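Local atomic coordinates of dihydrodipicolinate synthase (Bacillus anthracis, PDB entry 1XKY), a protein that probably condenses pyruvate with aspartate semialdehyde in the lysine-forming pathway, acting as a TIM-barrel lyase in a four-chain assembly. Residues 11-16 with 193-198; 154-159 with 181-186; 205-210 with 230-235. All coordinates share one frame; numbering follows the deposited sequence.

Interaction 1. Residues 11-16 with 193-198; sequences IDFGTI and AVYSGD
Tyr195 reaches from its strand to the loop around Phe13 and Gly14, and nearly all of the contact is made by its outer end. Its CB sets off toward 11-16. CG is anti to the carbonyl carbon (chi1 -76°), which turns the ring toward the loop and brings CE1, CZ and OH against it. CE1 comes edge-on to the carbonyl oxygen of Gly14, at 3.1 Å from CE1 to that O and near the plane of the ring. CZ meets CB of Phe13 at 4.0 Å, an apolar touch that lies obliquely to the tyrosine ring. At the tip, OH of Tyr195 gives its proton to Gly14 O across 2.6 Å, a short bond lying in the carbonyl plane with a C=O...donor angle of 147°. Within the (beta/alpha)8 barrel, strand 193-196 is the seventh of the eight parallel strands and 11-16 is the loop leading into the first. Val194 points out to Ile184 and Ile185 of helix 178-187, while the adjacent Tyr195, like Phe13, packs on Met142 of strand 141-145, consistent with a phenol on the inner side of the barrel. The same hydroxyl has a second partner: water 1 donates to Tyr195 OH over 2.8 Å from near the ring plane, and accepts from Phe13 N at 2.9 Å. With one proton given and one received, the OH holds Gly14 O directly and Phe13 N through water 1. CB of Phe13 also lies 3.4 Å from Tyr195 OH. The loop itself is shaped by an Asx turn, in which Gly14 N donates to Asp12 OD1 over 2.9 Å from above the carboxylate plane. That oxygen is shared with a salt bridge to Lys211, just before strand 212-215, while Phe13 O accepts from Thr48 OG1.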
loop_
_atom_site.group_PDB
_atom_site.type_symbol
_atom_site.label_atom_id
_atom_site.label_comp_id
_atom_site.label_asym_id
_atom_site.label_seq_id
_atom_site.Cartn_x
_atom_site.Cartn_y
_atom_site.Cartn_z
ATOM N N ILE A 11 -9.872 4.181 -36.249
ATOM C CA ILE A 11 -9.861 5.530 -35.682
ATOM C C ILE A 11 -8.477 5.862 -35.087
ATOM O O ILE A 11 -7.853 5.025 -34.439
ATOM C CB ILE A 11 -10.997 5.707 -34.637
ATOM C CG1 ILE A 11 -11.220 7.195 -34.330
ATOM C CG2 ILE A 11 -10.722 4.887 -33.365
ATOM C CD1 ILE A 11 -12.536 7.493 -33.623
ATOM N N ASP A 12 -7.993 7.069 -35.352
ATOM C CA ASP A 12 -6.661 7.493 -34.913
ATOM C C ASP A 12 -6.804 8.679 -33.961
ATOM O O ASP A 12 -7.098 9.792 -34.387
ATOM C CB ASP A 12 -5.808 7.876 -36.127
ATOM C CG ASP A 12 -4.386 8.312 -35.757
ATOM O OD1 ASP A 12 -3.977 8.210 -34.581
ATOM O OD2 ASP A 12 -3.658 8.750 -36.675
ATOM N N PHE A 13 -6.572 8.437 -32.675
ATOM C CA PHE A 13 -6.680 9.493 -31.668
ATOM C C PHE A 13 -5.426 10.364 -31.583
ATOM O O PHE A 13 -5.421 11.344 -30.852
ATOM C CB PHE A 13 -6.988 8.902 -30.291
ATOM C CG PHE A 13 -8.232 8.077 -30.256
ATOM C CD1 PHE A 13 -9.447 8.614 -30.664
ATOM C CD2 PHE A 13 -8.203 6.768 -29.806
ATOM C CE1 PHE A 13 -10.606 7.858 -30.629
ATOM C CE2 PHE A 13 -9.364 6.005 -29.771
ATOM C CZ PHE A 13 -10.562 6.549 -30.176
ATOM N N GLY A 14 -4.379 10.001 -32.321
ATOM C CA GLY A 14 -3.113 10.737 -32.294
ATOM C C GLY A 14 -2.300 10.512 -31.029
ATOM O O GLY A 14 -2.502 9.521 -30.308
ATOM N N THR A 15 -1.380 11.436 -30.752
ATOM C CA THR A 15 -0.442 11.295 -29.634
ATOM C C THR A 15 -0.868 12.033 -28.367
ATOM O O THR A 15 -0.422 11.681 -27.282
ATOM C CB THR A 15 0.971 11.794 -30.021
ATOM O OG1 THR A 15 0.864 13.070 -30.672
ATOM C CG2 THR A 15 1.654 10.808 -30.947
ATOM N N ILE A 16 -1.690 13.074 -28.498
ATOM C CA ILE A 16 -2.168 13.833 -27.331
ATOM C C ILE A 16 -3.689 14.009 -27.329
ATOM O O ILE A 16 -4.213 15.015 -27.812
ATOM C CB ILE A 16 -1.513 15.225 -27.226
ATOM C CG1 ILE A 16 0.019 15.117 -27.319
ATOM C CG2 ILE A 16 -1.930 15.899 -25.901
ATOM C CD1 ILE A 16 0.748 16.436 -27.303
ATOM N N ALA A 193 -4.321 0.120 -29.399
ATOM C CA ALA A 193 -3.419 1.162 -28.907
ATOM C C ALA A 193 -3.467 1.345 -27.382
ATOM O O ALA A 193 -4.546 1.414 -26.788
ATOM C CB ALA A 193 -3.734 2.485 -29.608
ATOM N N VAL A 194 -2.285 1.430 -26.761
ATOM C CA VAL A 194 -2.160 1.746 -25.345
ATOM C C VAL A 194 -1.737 3.206 -25.183
ATOM O O VAL A 194 -0.710 3.623 -25.718
ATOM C CB VAL A 194 -1.131 0.819 -24.648
ATOM C CG1 VAL A 194 -0.889 1.254 -23.190
ATOM C CG2 VAL A 194 -1.611 -0.629 -24.701
ATOM N N TYR A 195 -2.555 3.975 -24.463
ATOM C CA TYR A 195 -2.238 5.355 -24.084
ATOM C C TYR A 195 -1.877 5.415 -22.615
ATOM O O TYR A 195 -2.545 4.790 -21.796
ATOM C CB TYR A 195 -3.438 6.285 -24.342
ATOM C CG TYR A 195 -3.603 6.610 -25.797
ATOM C CD1 TYR A 195 -3.116 7.806 -26.320
ATOM C CD2 TYR A 195 -4.203 5.706 -26.667
ATOM C CE1 TYR A 195 -3.224 8.097 -27.676
ATOM C CE2 TYR A 195 -4.318 5.981 -28.025
ATOM C CZ TYR A 195 -3.832 7.175 -28.527
ATOM O OH TYR A 195 -3.962 7.436 -29.869
ATOM N N SER A 196 -0.844 6.183 -22.266
ATOM C CA SER A 196 -0.652 6.535 -20.863
ATOM C C SER A 196 -1.851 7.363 -20.393
ATOM O O SER A 196 -2.396 8.170 -21.144
ATOM C CB SER A 196 0.645 7.307 -20.636
ATOM O OG SER A 196 0.750 7.723 -19.283
ATOM N N GLY A 197 -2.278 7.107 -19.163
ATOM C CA GLY A 197 -3.292 7.911 -18.491
ATOM C C GLY A 197 -2.670 8.842 -17.462
ATOM O O GLY A 197 -3.386 9.501 -16.714
ATOM N N ASP A 198 -1.339 8.902 -17.421
ATOM C CA ASP A 198 -0.633 9.866 -16.564
ATOM C C ASP A 198 0.399 10.667 -17.353
ATOM O O ASP A 198 1.292 10.101 -17.992
ATOM C CB ASP A 198 0.040 9.144 -15.396
ATOM C CG ASP A 198 -0.973 8.583 -14.415
ATOM O OD1 ASP A 198 -1.630 9.398 -13.729
ATOM O OD2 ASP A 198 -1.142 7.347 -14.366
HETATM O O HOH W 1 -5.259 5.944 -31.810
#

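Interaction 2. Residues 154-159 with 181-186; sequences ISVDTV and MTEIIE. With K (potassium ion), chain E.
Val156 lays both its methyls against the side chain of Glu183, the two side chains crossing at about a right angle. CG1 of Val156 sits 3.6 Å from CD of Glu183 and 3.7 Å from its CG, so the aliphatic stem and the root of the carboxylate are both touched. CG2, besides lying near that carboxylate, meets Ile184 CG1 at 4.0 Å. One turn further along, Val159 CG1 packs on Ile184 CG2 at 3.8 Å, again crosswise; chi1 of Ile184 (-66°) sets its CG1 toward Val156 and its CG2, opposite the backbone N, toward Val159. These contacts join two successive outer helices of the TIM barrel, 156-163 and 178-187, with strand 168-173 between them in sequence: Val159 rests on its Ile171 and Ile184 on its Asp173, and both also touch Phe192. At the more exposed side, water 2 donates to Glu183 OE2 over 2.6 Å and to Asp157 OD1 over 2.7 Å. Asp157 OD1 and Glu183 OE2 stay 4.9 Å apart, and the water probably eases the repulsion between them. Ser155 takes the N-cap position of the first helix. Beyond Ile184, the carbonyl oxygen of Ile185 binds the potassium ion at 2.8 Å, together with the carbonyls of Thr188, Ala189 and Phe192 and waters 3, 4 and 5. Thr182, on the same helix, hydrogen-bonds to His244 of the second subunit.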
loop_
_atom_site.group_PDB
_atom_site.type_symbol
_atom_site.label_atom_id
_atom_site.label_comp_id
_atom_site.label_asym_id
_atom_site.label_seq_id
_atom_site.Cartn_x
_atom_site.Cartn_y
_atom_site.Cartn_z
ATOM N N ILE A 154 -8.228 -3.342 -14.311
ATOM C CA ILE A 154 -8.357 -4.243 -15.450
ATOM C C ILE A 154 -7.050 -4.982 -15.720
ATOM O O ILE A 154 -6.102 -4.410 -16.259
ATOM C CB ILE A 154 -8.795 -3.467 -16.706
ATOM C CG1 ILE A 154 -9.742 -2.327 -16.325
ATOM C CG2 ILE A 154 -9.454 -4.402 -17.707
ATOM C CD1 ILE A 154 -10.324 -1.594 -17.512
ATOM N N SER A 155 -7.007 -6.256 -15.342
ATOM C CA SER A 155 -5.812 -7.069 -15.527
ATOM C C SER A 155 -5.383 -7.096 -16.990
ATOM O O SER A 155 -6.193 -6.868 -17.888
ATOM C CB SER A 155 -6.051 -8.495 -15.022
ATOM O OG SER A 155 -6.786 -9.253 -15.968
ATOM N N VAL A 156 -4.105 -7.376 -17.222
ATOM C CA VAL A 156 -3.585 -7.520 -18.579
ATOM C C VAL A 156 -4.430 -8.521 -19.369
ATOM O O VAL A 156 -4.836 -8.242 -20.493
ATOM C CB VAL A 156 -2.092 -7.961 -18.579
ATOM C CG1 VAL A 156 -1.639 -8.352 -19.991
ATOM C CG2 VAL A 156 -1.197 -6.856 -17.989
ATOM N N ASP A 157 -4.700 -9.676 -18.763
ATOM C CA ASP A 157 -5.501 -10.730 -19.389
ATOM C C ASP A 157 -6.890 -10.246 -19.806
ATOM O O ASP A 157 -7.351 -10.531 -20.911
ATOM C CB ASP A 157 -5.630 -11.932 -18.444
ATOM C CG ASP A 157 -4.343 -12.764 -18.351
ATOM O OD1 ASP A 157 -3.355 -12.495 -19.099
ATOM O OD2 ASP A 157 -4.325 -13.702 -17.517
ATOM N N THR A 158 -7.551 -9.508 -18.925
ATOM C CA THR A 158 -8.873 -8.976 -19.225
ATOM C C THR A 158 -8.825 -7.979 -20.387
ATOM O O THR A 158 -9.700 -8.000 -21.264
ATOM C CB THR A 158 -9.500 -8.340 -17.978
ATOM O OG1 THR A 158 -9.628 -9.347 -16.967
ATOM C CG2 THR A 158 -10.886 -7.738 -18.287
ATOM N N VAL A 159 -7.784 -7.144 -20.417
ATOM C CA VAL A 159 -7.614 -6.168 -21.496
ATOM C C VAL A 159 -7.377 -6.865 -22.821
ATOM O O VAL A 159 -7.956 -6.480 -23.837
ATOM C CB VAL A 159 -6.470 -5.159 -21.217
ATOM C CG1 VAL A 159 -6.259 -4.232 -22.423
ATOM C CG2 VAL A 159 -6.790 -4.337 -19.991
ATOM N N MET A 181 1.684 -2.010 -18.941
ATOM C CA MET A 181 1.518 -1.432 -20.286
ATOM C C MET A 181 2.322 -2.236 -21.320
ATOM O O MET A 181 1.788 -2.605 -22.363
ATOM C CB MET A 181 1.966 0.032 -20.330
ATOM C CG MET A 181 1.112 1.009 -19.532
ATOM S SD MET A 181 1.719 2.684 -19.810
ATOM C CE MET A 181 1.107 3.538 -18.360
ATOM N N THR A 182 3.589 -2.524 -21.009
ATOM C CA THR A 182 4.465 -3.311 -21.888
ATOM C C THR A 182 3.791 -4.607 -22.310
ATOM O O THR A 182 3.809 -4.969 -23.479
ATOM C CB THR A 182 5.821 -3.673 -21.205
ATOM O OG1 THR A 182 6.615 -2.493 -21.025
ATOM C CG2 THR A 182 6.599 -4.676 -22.034
ATOM N N GLU A 183 3.204 -5.300 -21.340
ATOM C CA GLU A 183 2.591 -6.598 -21.582
ATOM C C GLU A 183 1.329 -6.496 -22.441
ATOM O O GLU A 183 1.092 -7.334 -23.319
ATOM C CB GLU A 183 2.275 -7.269 -20.245
ATOM C CG GLU A 183 2.020 -8.760 -20.349
ATOM C CD GLU A 183 1.715 -9.385 -19.000
ATOM O OE1 GLU A 183 2.146 -8.814 -17.978
ATOM O OE2 GLU A 183 1.045 -10.442 -18.969
ATOM N N ILE A 184 0.512 -5.480 -22.172
ATOM C CA ILE A 184 -0.691 -5.223 -22.965
ATOM C C ILE A 184 -0.298 -4.930 -24.409
ATOM O O ILE A 184 -0.888 -5.476 -25.337
ATOM C CB ILE A 184 -1.520 -4.032 -22.403
ATOM C CG1 ILE A 184 -2.092 -4.384 -21.017
ATOM C CG2 ILE A 184 -2.657 -3.661 -23.378
ATOM C CD1 ILE A 184 -2.641 -3.193 -20.257
ATOM N N ILE A 185 0.693 -4.056 -24.579
ATOM C CA ILE A 185 1.199 -3.698 -25.899
ATOM C C ILE A 185 1.643 -4.962 -26.640
ATOM O O ILE A 185 1.272 -5.175 -27.788
ATOM C CB ILE A 185 2.367 -2.665 -25.828
ATOM C CG1 ILE A 185 1.848 -1.301 -25.343
ATOM C CG2 ILE A 185 3.051 -2.510 -27.202
ATOM C CD1 ILE A 185 2.912 -0.399 -24.725
ATOM N N GLU A 186 2.412 -5.802 -25.963
ATOM C CA GLU A 186 2.959 -7.021 -26.559
ATOM C C GLU A 186 1.863 -8.009 -26.964
ATOM O O GLU A 186 1.874 -8.550 -28.072
ATOM C CB GLU A 186 3.901 -7.678 -25.554
ATOM C CG GLU A 186 4.634 -8.923 -26.044
ATOM C CD GLU A 186 5.642 -9.425 -25.018
ATOM O OE1 GLU A 186 6.438 -10.333 -25.352
ATOM O OE2 GLU A 186 5.644 -8.901 -23.873
HETATM K K K E . -0.544 -3.873 -29.527
HETATM O O HOH W 2 -1.026 -11.679 -17.917
HETATM O O HOH W 3 -0.717 -1.541 -28.010
HETATM O O HOH W 4 0.839 -1.654 -31.261
HETATM O O HOH W 5 1.372 -4.531 -31.270
#

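Interaction 3. Residues 205-210 with 230-235; sequences AMAVGA and AAFQAG
The Phe232 ring meets Ala207 with its edge: CZ stands 3.7 Å from Ala207 CA, which lies near the ring plane, and 3.8 Å from Ala207 CB. Its CE2 comes to 4.2 Å from Met206 CB, the backbone carbon of Met206 being placed obliquely to the ring. A second aromatic, Phe237 of the second subunit, meets the same ring with the two planes at about 35°. The other flat group, the amide of Gln233, offers NE2 to the methyl end of Met206, CE to NE2 being 3.9 Å, an apolar-to-polar touch in which the side chains cross obliquely. Torsions explain the reach. In Phe232 the ring carbon CG stands opposite the backbone N (chi1 -174°), which carries the ring to Ala207, whereas the methionine chain bends at chi3 (77°) and brings its methyl round to the amide. Since the nearest CA atoms, those of Ala207 and Phe232, are 8.7 Å apart, the ring largely spans the separation between the backbones. Each segment ends its helix in a Schellman motif on a glycine with positive phi. At the first, Gly209 N donates to Met206 O over 3.0 Å and Ala210 N to Ala205 O over 2.9 Å; at the second, Gly235 N reaches Phe232 O at 2.9 Å. The contact thus lies where the C-terminal ends of helices 202-207 and 218-234 come together on the outside of the barrel. Helix 237-253 covers Phe232 through Ala240, while Ala205 and Val208 pack on helix 178-187. The second subunit closes over the pair: its Ala207 touches both Ala207 and Phe232, and its Gln241 hydrogen-bonds to Ala207 O.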
loop_
_atom_site.group_PDB
_atom_site.type_symbol
_atom_site.label_atom_id
_atom_site.label_comp_id
_atom_site.label_asym_id
_atom_site.label_seq_id
_atom_site.Cartn_x
_atom_site.Cartn_y
_atom_site.Cartn_z
ATOM N N ALA A 205 6.300 5.624 -21.144
ATOM C CA ALA A 205 5.256 4.784 -21.739
ATOM C C ALA A 205 5.444 4.644 -23.261
ATOM O O ALA A 205 5.351 3.551 -23.812
ATOM C CB ALA A 205 3.878 5.339 -21.425
ATOM N N MET A 206 5.708 5.757 -23.929
ATOM C CA MET A 206 5.996 5.727 -25.357
ATOM C C MET A 206 7.283 4.939 -25.663
ATOM O O MET A 206 7.344 4.221 -26.659
ATOM C CB MET A 206 6.039 7.149 -25.924
ATOM C CG MET A 206 4.649 7.788 -25.954
ATOM S SD MET A 206 4.603 9.410 -26.713
ATOM C CE MET A 206 4.680 8.956 -28.439
ATOM N N ALA A 207 8.276 5.018 -24.778
ATOM C CA ALA A 207 9.511 4.249 -24.950
ATOM C C ALA A 207 9.266 2.746 -25.047
ATOM O O ALA A 207 9.961 2.067 -25.797
ATOM C CB ALA A 207 10.502 4.553 -23.841
ATOM N N VAL A 208 8.276 2.233 -24.310
ATOM C CA VAL A 208 7.931 0.809 -24.353
ATOM C C VAL A 208 6.842 0.464 -25.383
ATOM O O VAL A 208 6.436 -0.701 -25.486
ATOM C CB VAL A 208 7.527 0.264 -22.938
ATOM C CG1 VAL A 208 8.650 0.520 -21.933
ATOM C CG2 VAL A 208 6.210 0.861 -22.434
ATOM N N GLY A 209 6.366 1.470 -26.128
ATOM C CA GLY A 209 5.459 1.252 -27.255
ATOM C C GLY A 209 4.050 1.816 -27.133
ATOM O O GLY A 209 3.195 1.521 -27.968
ATOM N N ALA A 210 3.801 2.633 -26.111
ATOM C CA ALA A 210 2.528 3.333 -25.999
ATOM C C ALA A 210 2.378 4.316 -27.169
ATOM O O ALA A 210 3.363 4.890 -27.658
ATOM C CB ALA A 210 2.428 4.057 -24.672
ATOM N N ALA A 230 7.802 15.029 -30.467
ATOM C CA ALA A 230 8.518 15.130 -31.744
ATOM C C ALA A 230 10.023 14.875 -31.546
ATOM O O ALA A 230 10.641 14.124 -32.302
ATOM C CB ALA A 230 8.292 16.486 -32.363
ATOM N N ALA A 231 10.593 15.497 -30.520
ATOM C CA ALA A 231 11.991 15.282 -30.158
ATOM C C ALA A 231 12.262 13.822 -29.803
ATOM O O ALA A 231 13.254 13.235 -30.249
ATOM C CB ALA A 231 12.378 16.183 -29.006
ATOM N N PHE A 232 11.387 13.242 -28.989
ATOM C CA PHE A 232 11.516 11.841 -28.611
ATOM C C PHE A 232 11.473 10.918 -29.823
ATOM O O PHE A 232 12.361 10.094 -30.012
ATOM C CB PHE A 232 10.415 11.431 -27.639
ATOM C CG PHE A 232 10.590 10.040 -27.119
ATOM C CD1 PHE A 232 11.556 9.770 -26.155
ATOM C CD2 PHE A 232 9.839 8.996 -27.622
ATOM C CE1 PHE A 232 11.740 8.480 -25.680
ATOM C CE2 PHE A 232 10.022 7.702 -27.154
ATOM C CZ PHE A 232 10.976 7.448 -26.187
ATOM N N GLN A 233 10.435 11.063 -30.639
ATOM C CA GLN A 233 10.248 10.230 -31.827
ATOM C C GLN A 233 11.398 10.400 -32.817
ATOM O O GLN A 233 11.752 9.463 -33.522
ATOM C CB GLN A 233 8.894 10.528 -32.498
ATOM C CG GLN A 233 7.692 9.945 -31.739
ATOM C CD GLN A 233 6.344 10.274 -32.371
ATOM O OE1 GLN A 233 6.150 11.346 -32.947
ATOM N NE2 GLN A 233 5.403 9.346 -32.262
ATOM N N ALA A 234 11.995 11.591 -32.851
ATOM C CA ALA A 234 13.180 11.842 -33.679
ATOM C C ALA A 234 14.434 11.159 -33.097
ATOM O O ALA A 234 15.371 10.821 -33.827
ATOM C CB ALA A 234 13.416 13.334 -33.807
ATOM N N GLY A 235 14.443 10.967 -31.782
ATOM C CA GLY A 235 15.586 10.377 -31.087
ATOM C C GLY A 235 16.540 11.419 -30.520
ATOM O O GLY A 235 17.697 11.121 -30.251
#

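How the interactions relate
The centre of interaction 1 is about 9 Å from the centre of the chain, those of the other two about 19 Å, and it alone is carried by a direct hydrogen bond between its segments. Interactions 2 and 3 join outer helices mainly through apolar contacts, with a carboxylate or an amide at the margin. Interaction 2 is partly open, its water between carboxylates on that side; interaction 3 is largely buried because the second subunit covers it. Strand 193-196 touches both: Val194 CG2 packs 3.5 Å from Ile184 CG2, and Val194 O lies 3.3 Å from Ala210 CB. Interactions 2 and 3 also meet directly, Ile185 CD1 of helix 178-187 lying 3.4 Å from Ala210 N in the turn after helix 202-207.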